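Local atomic coordinates of glycosyl hydrolase family 26 (Bacteroides ovatus, PDB entry 4ZXO), a protein that probably hydrolyses internal beta-1,4-mannosidic linkages of galactomannan, as a family 26 endo-beta-mannanase taking part in galactomannan breakdown by a gut bacterium. Residues P58-I68 with F81-Q91. Sequence-based numbering, arbitrary orientation.
Sequences PGVMSFDLGEI and FAHLREYIIEQ
F63 of strand 60-64 packs against L84 and Y87 of helix 81-93, within a beta-alpha-beta unit of the TIM barrel. Segment 81-91 of the helix runs back at 165° to the strand. F63 points from the strand to the helix. CD1 of F63 lies 3.6 Å from CD2 of L84. CZ of F63 rests against CB of Y87. CG1 of I88 meets the CD2-CE2 side of the ring. Q91 has CG anti to the backbone N (chi1 173°), then bends at chi2, which carries its amide to the start of the strand. There NE2 of Q91 donates to O of P58 at 3.1 Å, nearly straight (169°), with the oxygen in the plane of the Q91 amide. CE of M61 sits 3.3 Å from OE1 of Q91, which also bonds R94. A leucine in place of Q91 would probably leave the carbonyl of P58 without this donor and R94 without this acceptor. At the other end, the type II turn L65-I68 brings I68 over F81. CZ of F81 comes within 3.4 Å of CA of I68. CG1 of I68 makes a CH-pi contact, 4.0 Å from the F81 ring centroid.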
ATOM      1  N   PRO A  58      13.756  -1.919  -4.046  1.00 11.79           N
ATOM      2  CA  PRO A  58      12.745  -0.880  -4.268  1.00 10.87           C
ATOM      3  C   PRO A  58      12.678   0.071  -3.036  1.00 11.06           C
ATOM      4  O   PRO A  58      12.920  -0.331  -1.894  1.00 11.08           O
ATOM      5  CB  PRO A  58      11.459  -1.676  -4.457  1.00 11.62           C
ATOM      6  CG  PRO A  58      11.692  -2.943  -3.747  1.00 12.03           C
ATOM      7  CD  PRO A  58      13.152  -3.260  -3.952  1.00 11.41           C
ATOM      8  N   GLY A  59      12.380   1.333  -3.300  1.00  9.72           N
ATOM      9  CA  GLY A  59      12.253   2.318  -2.244  1.00  8.97           C
ATOM     10  C   GLY A  59      11.113   2.004  -1.284  1.00  9.17           C
ATOM     11  O   GLY A  59      11.139   2.408  -0.124  1.00 10.44           O
ATOM     12  N   VAL A  60      10.086   1.304  -1.770  1.00  9.25           N
ATOM     13  CA  VAL A  60       8.952   0.881  -0.924  1.00  8.10           C
ATOM     14  C   VAL A  60       8.787  -0.622  -1.020  1.00  7.83           C
ATOM     15  O   VAL A  60       8.873  -1.207  -2.116  1.00  9.51           O
ATOM     16  CB  VAL A  60       7.638   1.504  -1.395  1.00  8.48           C
ATOM     17  CG1 VAL A  60       6.474   1.049  -0.500  1.00  9.06           C
ATOM     18  CG2 VAL A  60       7.703   3.054  -1.426  1.00  9.16           C
ATOM     19  N   MET A  61       8.519  -1.248   0.115  1.00  7.25           N
ATOM     20  CA  MET A  61       8.074  -2.644   0.121  1.00  7.15           C
ATOM     21  C   MET A  61       6.775  -2.711   0.855  1.00  7.61           C
ATOM     22  O   MET A  61       6.581  -1.985   1.838  1.00  9.42           O
ATOM     23  CB  MET A  61       9.090  -3.536   0.810  1.00  8.11           C
ATOM     24  CG  MET A  61      10.343  -3.680  -0.027  1.00 10.10           C
ATOM     25  SD  MET A  61      11.597  -4.634   0.839  1.00 11.80           S
ATOM     26  CE  MET A  61      12.997  -4.356  -0.267  1.00 12.91           C
ATOM     27  N   SER A  62       5.847  -3.513   0.344  1.00  7.05           N
ATOM     28  CA  SER A  62       4.589  -3.709   1.085  1.00  6.38           C
ATOM     29  C   SER A  62       4.401  -5.174   1.377  1.00  6.60           C
ATOM     30  O   SER A  62       4.937  -6.062   0.697  1.00  8.47           O
ATOM     31  CB  SER A  62       3.356  -3.133   0.306  1.00  9.43           C
ATOM     32  OG  SER A  62       3.226  -3.715  -0.974  1.00  9.88           O
ATOM     33  N   PHE A  63       3.594  -5.419   2.391  1.00  6.17           N
ATOM     34  CA  PHE A  63       3.272  -6.769   2.821  1.00  6.25           C
ATOM     35  C   PHE A  63       1.834  -6.742   3.302  1.00  6.30           C
ATOM     36  O   PHE A  63       1.264  -5.667   3.463  1.00  7.11           O
ATOM     37  CB  PHE A  63       4.219  -7.273   3.942  1.00  7.96           C
ATOM     38  CG  PHE A  63       5.696  -7.114   3.621  1.00  8.56           C
ATOM     39  CD1 PHE A  63       6.394  -8.107   2.910  1.00  9.68           C
ATOM     40  CD2 PHE A  63       6.362  -5.962   4.006  1.00  9.47           C
ATOM     41  CE1 PHE A  63       7.719  -7.934   2.607  1.00 10.33           C
ATOM     42  CE2 PHE A  63       7.720  -5.765   3.732  1.00 10.64           C
ATOM     43  CZ  PHE A  63       8.404  -6.758   3.013  1.00 10.99           C
ATOM     44  N   ASP A  64       1.256  -7.911   3.563  1.00  7.14           N
ATOM     45  CA  ASP A  64      -0.168  -7.959   3.958  1.00  7.12           C
ATOM     46  C   ASP A  64      -0.330  -8.588   5.311  1.00  7.11           C
ATOM     47  O   ASP A  64       0.367  -9.546   5.655  1.00  9.10           O
ATOM     48  CB  ASP A  64      -0.970  -8.719   2.909  1.00  7.62           C
ATOM     49  CG  ASP A  64      -2.455  -8.317   2.913  1.00  8.85           C
ATOM     50  OD1 ASP A  64      -2.797  -7.392   2.143  1.00 11.35           O
ATOM     51  OD2 ASP A  64      -3.250  -8.831   3.743  1.00  7.83           O
ATOM     52  N   LEU A  65      -1.234  -8.005   6.101  1.00  7.18           N
ATOM     53  CA  LEU A  65      -1.521  -8.531   7.444  1.00  6.39           C
ATOM     54  C   LEU A  65      -2.758  -9.449   7.494  1.00  7.61           C
ATOM     55  O   LEU A  65      -3.129  -9.912   8.560  1.00  7.58           O
ATOM     56  CB  LEU A  65      -1.682  -7.395   8.440  1.00  7.12           C
ATOM     57  CG  LEU A  65      -0.456  -6.529   8.595  1.00  8.58           C
ATOM     58  CD1 LEU A  65      -0.693  -5.444   9.666  1.00 10.66           C
ATOM     59  CD2 LEU A  65       0.832  -7.368   8.881  1.00  9.07           C
ATOM     60  N   GLY A  66      -3.352  -9.753   6.344  1.00  6.99           N
ATOM     61  CA  GLY A  66      -4.524 -10.608   6.329  1.00  6.46           C
ATOM     62  C   GLY A  66      -4.268 -11.898   7.078  1.00  7.45           C
ATOM     63  O   GLY A  66      -3.238 -12.570   6.860  1.00  8.83           O
ATOM     64  N   GLU A  67      -5.223 -12.222   7.957  1.00  8.48           N
ATOM     65  CA  GLU A  67      -5.264 -13.395   8.882  1.00  8.15           C
ATOM     66  C   GLU A  67      -4.494 -13.171  10.166  1.00  8.43           C
ATOM     67  O   GLU A  67      -4.553 -14.013  11.051  1.00 10.62           O
ATOM     68  CB  GLU A  67      -4.832 -14.715   8.206  1.00  9.71           C
ATOM     69  CG  GLU A  67      -5.733 -15.044   7.016  1.00 11.04           C
ATOM     70  CD  GLU A  67      -5.525 -16.440   6.486  1.00 13.66           C
ATOM     71  OE1 GLU A  67      -4.879 -17.293   7.145  1.00 15.94           O
ATOM     72  OE2 GLU A  67      -6.049 -16.730   5.411  1.00 14.92           O
ATOM     73  N   ILE A  68      -3.850 -12.018  10.368  1.00  7.84           N
ATOM     74  CA  ILE A  68      -3.306 -11.753  11.704  1.00  8.65           C
ATOM     75  C   ILE A  68      -4.417 -11.785  12.722  1.00  9.28           C
ATOM     76  O   ILE A  68      -4.196 -12.213  13.887  1.00 11.97           O
ATOM     77  CB  ILE A  68      -2.506 -10.420  11.761  1.00  8.90           C
ATOM     78  CG1 ILE A  68      -1.541 -10.442  13.000  1.00 11.17           C
ATOM     79  CG2 ILE A  68      -3.466  -9.196  11.759  1.00  8.97           C
ATOM     80  CD1 ILE A  68      -0.393  -9.514  12.865  1.00 13.98           C
ATOM     81  N   PHE A  81       4.367 -14.078  10.218  1.00 10.10           N
ATOM     82  CA  PHE A  81       4.442 -12.741  10.761  1.00  9.40           C
ATOM     83  C   PHE A  81       5.830 -12.471  11.313  1.00 10.65           C
ATOM     84  O   PHE A  81       6.305 -11.331  11.256  1.00 11.13           O
ATOM     85  CB  PHE A  81       3.357 -12.535  11.827  1.00  8.77           C
ATOM     86  CG  PHE A  81       1.978 -12.601  11.240  1.00 10.23           C
ATOM     87  CD1 PHE A  81       1.594 -11.661  10.295  1.00  9.68           C
ATOM     88  CD2 PHE A  81       1.098 -13.640  11.569  1.00 11.03           C
ATOM     89  CE1 PHE A  81       0.347 -11.735   9.691  1.00 11.77           C
ATOM     90  CE2 PHE A  81      -0.134 -13.755  10.947  1.00 11.75           C
ATOM     91  CZ  PHE A  81      -0.526 -12.775   9.999  1.00 10.94           C
ATOM     92  N   ALA A  82       6.509 -13.489  11.838  1.00 11.30           N
ATOM     93  CA  ALA A  82       7.857 -13.247  12.341  1.00 10.92           C
ATOM     94  C   ALA A  82       8.809 -12.903  11.167  1.00 10.63           C
ATOM     95  O   ALA A  82       9.723 -12.050  11.297  1.00 10.70           O
ATOM     96  CB  ALA A  82       8.364 -14.454  13.120  1.00 10.99           C
ATOM     97  N   HIS A  83       8.585 -13.529  10.001  1.00  9.76           N
ATOM     98  CA  HIS A  83       9.375 -13.132   8.798  1.00  9.66           C
ATOM     99  C   HIS A  83       9.018 -11.740   8.318  1.00  9.40           C
ATOM    100  O   HIS A  83       9.925 -10.941   8.006  1.00  9.94           O
ATOM    101  CB  HIS A  83       9.163 -14.096   7.627  1.00  8.93           C
ATOM    102  CG  HIS A  83      10.099 -15.266   7.642  1.00  9.13           C
ATOM    103  ND1 HIS A  83       9.729 -16.515   7.182  1.00 11.58           N
ATOM    104  CD2 HIS A  83      11.433 -15.343   7.950  1.00  9.73           C
ATOM    105  CE1 HIS A  83      10.782 -17.325   7.237  1.00 12.61           C
ATOM    106  NE2 HIS A  83      11.820 -16.650   7.726  1.00 11.85           N
ATOM    107  N   LEU A  84       7.720 -11.405   8.281  1.00  9.17           N
ATOM    108  CA  LEU A  84       7.332 -10.031   7.885  1.00  9.40           C
ATOM    109  C   LEU A  84       8.041  -9.021   8.780  1.00  9.41           C
ATOM    110  O   LEU A  84       8.559  -7.991   8.307  1.00  9.49           O
ATOM    111  CB  LEU A  84       5.825  -9.811   8.008  1.00  9.95           C
ATOM    112  CG  LEU A  84       4.993 -10.614   7.002  1.00  9.89           C
ATOM    113  CD1 LEU A  84       3.505 -10.255   7.130  1.00 11.04           C
ATOM    114  CD2 LEU A  84       5.459 -10.333   5.572  1.00 10.14           C
ATOM    115  N   ARG A  85       8.056  -9.276  10.096  1.00 10.60           N
ATOM    116  CA  ARG A  85       8.740  -8.319  10.971  1.00 10.78           C
ATOM    117  C   ARG A  85      10.227  -8.177  10.641  1.00 10.31           C
ATOM    118  O   ARG A  85      10.753  -7.083  10.559  1.00 11.29           O
ATOM    119  CB  ARG A  85       8.577  -8.703  12.430  1.00 13.32           C
ATOM    120  CG  ARG A  85       9.335  -7.809  13.351  1.00 16.31           C
ATOM    121  CD  ARG A  85       9.144  -8.297  14.773  1.00 17.00           C
ATOM    122  NE  ARG A  85       7.751  -8.497  15.166  1.00 16.87           N
ATOM    123  CZ  ARG A  85       7.155  -9.671  15.347  1.00 18.00           C
ATOM    124  NH1 ARG A  85       7.839 -10.796  15.170  1.00 18.17           N
ATOM    125  NH2 ARG A  85       5.857  -9.717  15.703  1.00 19.28           N
ATOM    126  N   GLU A  86      10.893  -9.279  10.335  1.00 10.56           N
ATOM    127  CA  GLU A  86      12.290  -9.211   9.891  1.00 11.74           C
ATOM    128  C   GLU A  86      12.461  -8.395   8.625  1.00 11.89           C
ATOM    129  O   GLU A  86      13.348  -7.546   8.543  1.00 12.56           O
ATOM    130  CB  GLU A  86      12.826 -10.599   9.608  1.00 14.87           C
ATOM    131  CG  GLU A  86      13.259 -11.367  10.757  1.00 18.91           C
ATOM    132  CD  GLU A  86      13.983 -12.649  10.299  1.00 20.66           C
ATOM    133  OE1 GLU A  86      13.772 -13.095   9.149  1.00 21.39           O
ATOM    134  OE2 GLU A  86      14.798 -13.185  11.061  1.00 21.47           O
ATOM    135  N   TYR A  87      11.587  -8.626   7.642  1.00 10.64           N
ATOM    136  CA  TYR A  87      11.743  -7.939   6.360  1.00 10.24           C
ATOM    137  C   TYR A  87      11.515  -6.459   6.551  1.00 10.36           C
ATOM    138  O   TYR A  87      12.156  -5.622   5.879  1.00 10.74           O
ATOM    139  CB  TYR A  87      10.800  -8.465   5.279  1.00 11.04           C
ATOM    140  CG  TYR A  87      10.892  -9.951   5.088  1.00 11.29           C
ATOM    141  CD1 TYR A  87      12.095 -10.644   5.315  1.00 12.39           C
ATOM    142  CD2 TYR A  87       9.758 -10.695   4.672  1.00 11.34           C
ATOM    143  CE1 TYR A  87      12.151 -12.037   5.157  1.00 12.08           C
ATOM    144  CE2 TYR A  87       9.822 -12.081   4.510  1.00 10.99           C
ATOM    145  CZ  TYR A  87      11.013 -12.742   4.726  1.00 11.49           C
ATOM    146  OH  TYR A  87      11.086 -14.099   4.559  1.00 12.45           O
ATOM    147  N   ILE A  88      10.552  -6.139   7.418  1.00  9.39           N
ATOM    148  CA  ILE A  88      10.260  -4.731   7.700  1.00  9.34           C
ATOM    149  C   ILE A  88      11.447  -4.040   8.387  1.00  9.29           C
ATOM    150  O   ILE A  88      11.837  -2.919   7.991  1.00  9.77           O
ATOM    151  CB  ILE A  88       8.965  -4.626   8.536  1.00  9.30           C
ATOM    152  CG1 ILE A  88       7.782  -4.984   7.615  1.00  9.65           C
ATOM    153  CG2 ILE A  88       8.748  -3.203   9.127  1.00 10.06           C
ATOM    154  CD1 ILE A  88       6.494  -5.329   8.380  1.00 10.97           C
ATOM    155  N   ILE A  89      12.015  -4.687   9.404  1.00 10.10           N
ATOM    156  CA  ILE A  89      13.187  -4.150  10.083  1.00 11.81           C
ATOM    157  C   ILE A  89      14.340  -3.941   9.106  1.00 12.76           C
ATOM    158  O   ILE A  89      15.021  -2.908   9.151  1.00 13.99           O
ATOM    159  CB  ILE A  89      13.544  -5.078  11.235  1.00 12.57           C
ATOM    160  CG1 ILE A  89      12.516  -4.888  12.338  1.00 13.62           C
ATOM    161  CG2 ILE A  89      14.882  -4.778  11.831  1.00 13.40           C
ATOM    162  CD1 ILE A  89      12.560  -5.996  13.340  1.00 15.17           C
ATOM    163  N   GLU A  90      14.547  -4.899   8.209  1.00 12.45           N
ATOM    164  CA  GLU A  90      15.635  -4.783   7.246  1.00 12.89           C
ATOM    165  C   GLU A  90      15.411  -3.683   6.217  1.00 11.66           C
ATOM    166  O   GLU A  90      16.367  -3.007   5.818  1.00 12.98           O
ATOM    167  CB  GLU A  90      15.855  -6.118   6.532  1.00 14.68           C
ATOM    168  CG  GLU A  90      16.275  -7.165   7.534  1.00 17.95           C
ATOM    169  CD  GLU A  90      16.338  -8.579   6.978  1.00 24.26           C
ATOM    170  OE1 GLU A  90      16.181  -8.812   5.767  1.00 26.89           O
ATOM    171  OE2 GLU A  90      16.538  -9.497   7.795  1.00 26.77           O
ATOM    172  N   GLN A  91      14.158  -3.469   5.798  1.00 10.76           N
ATOM    173  CA  GLN A  91      13.878  -2.408   4.845  1.00  9.95           C
ATOM    174  C   GLN A  91      14.084  -1.069   5.512  1.00 10.96           C
ATOM    175  O   GLN A  91      14.652  -0.157   4.897  1.00 11.33           O
ATOM    176  CB  GLN A  91      12.454  -2.574   4.281  1.00  9.13           C
ATOM    177  CG  GLN A  91      11.973  -1.392   3.376  1.00  8.43           C
ATOM    178  CD  GLN A  91      12.678  -1.341   2.016  1.00  8.90           C
ATOM    179  OE1 GLN A  91      13.756  -1.931   1.812  1.00  9.47           O
ATOM    180  NE2 GLN A  91      12.054  -0.642   1.073  1.00  7.58           N
TER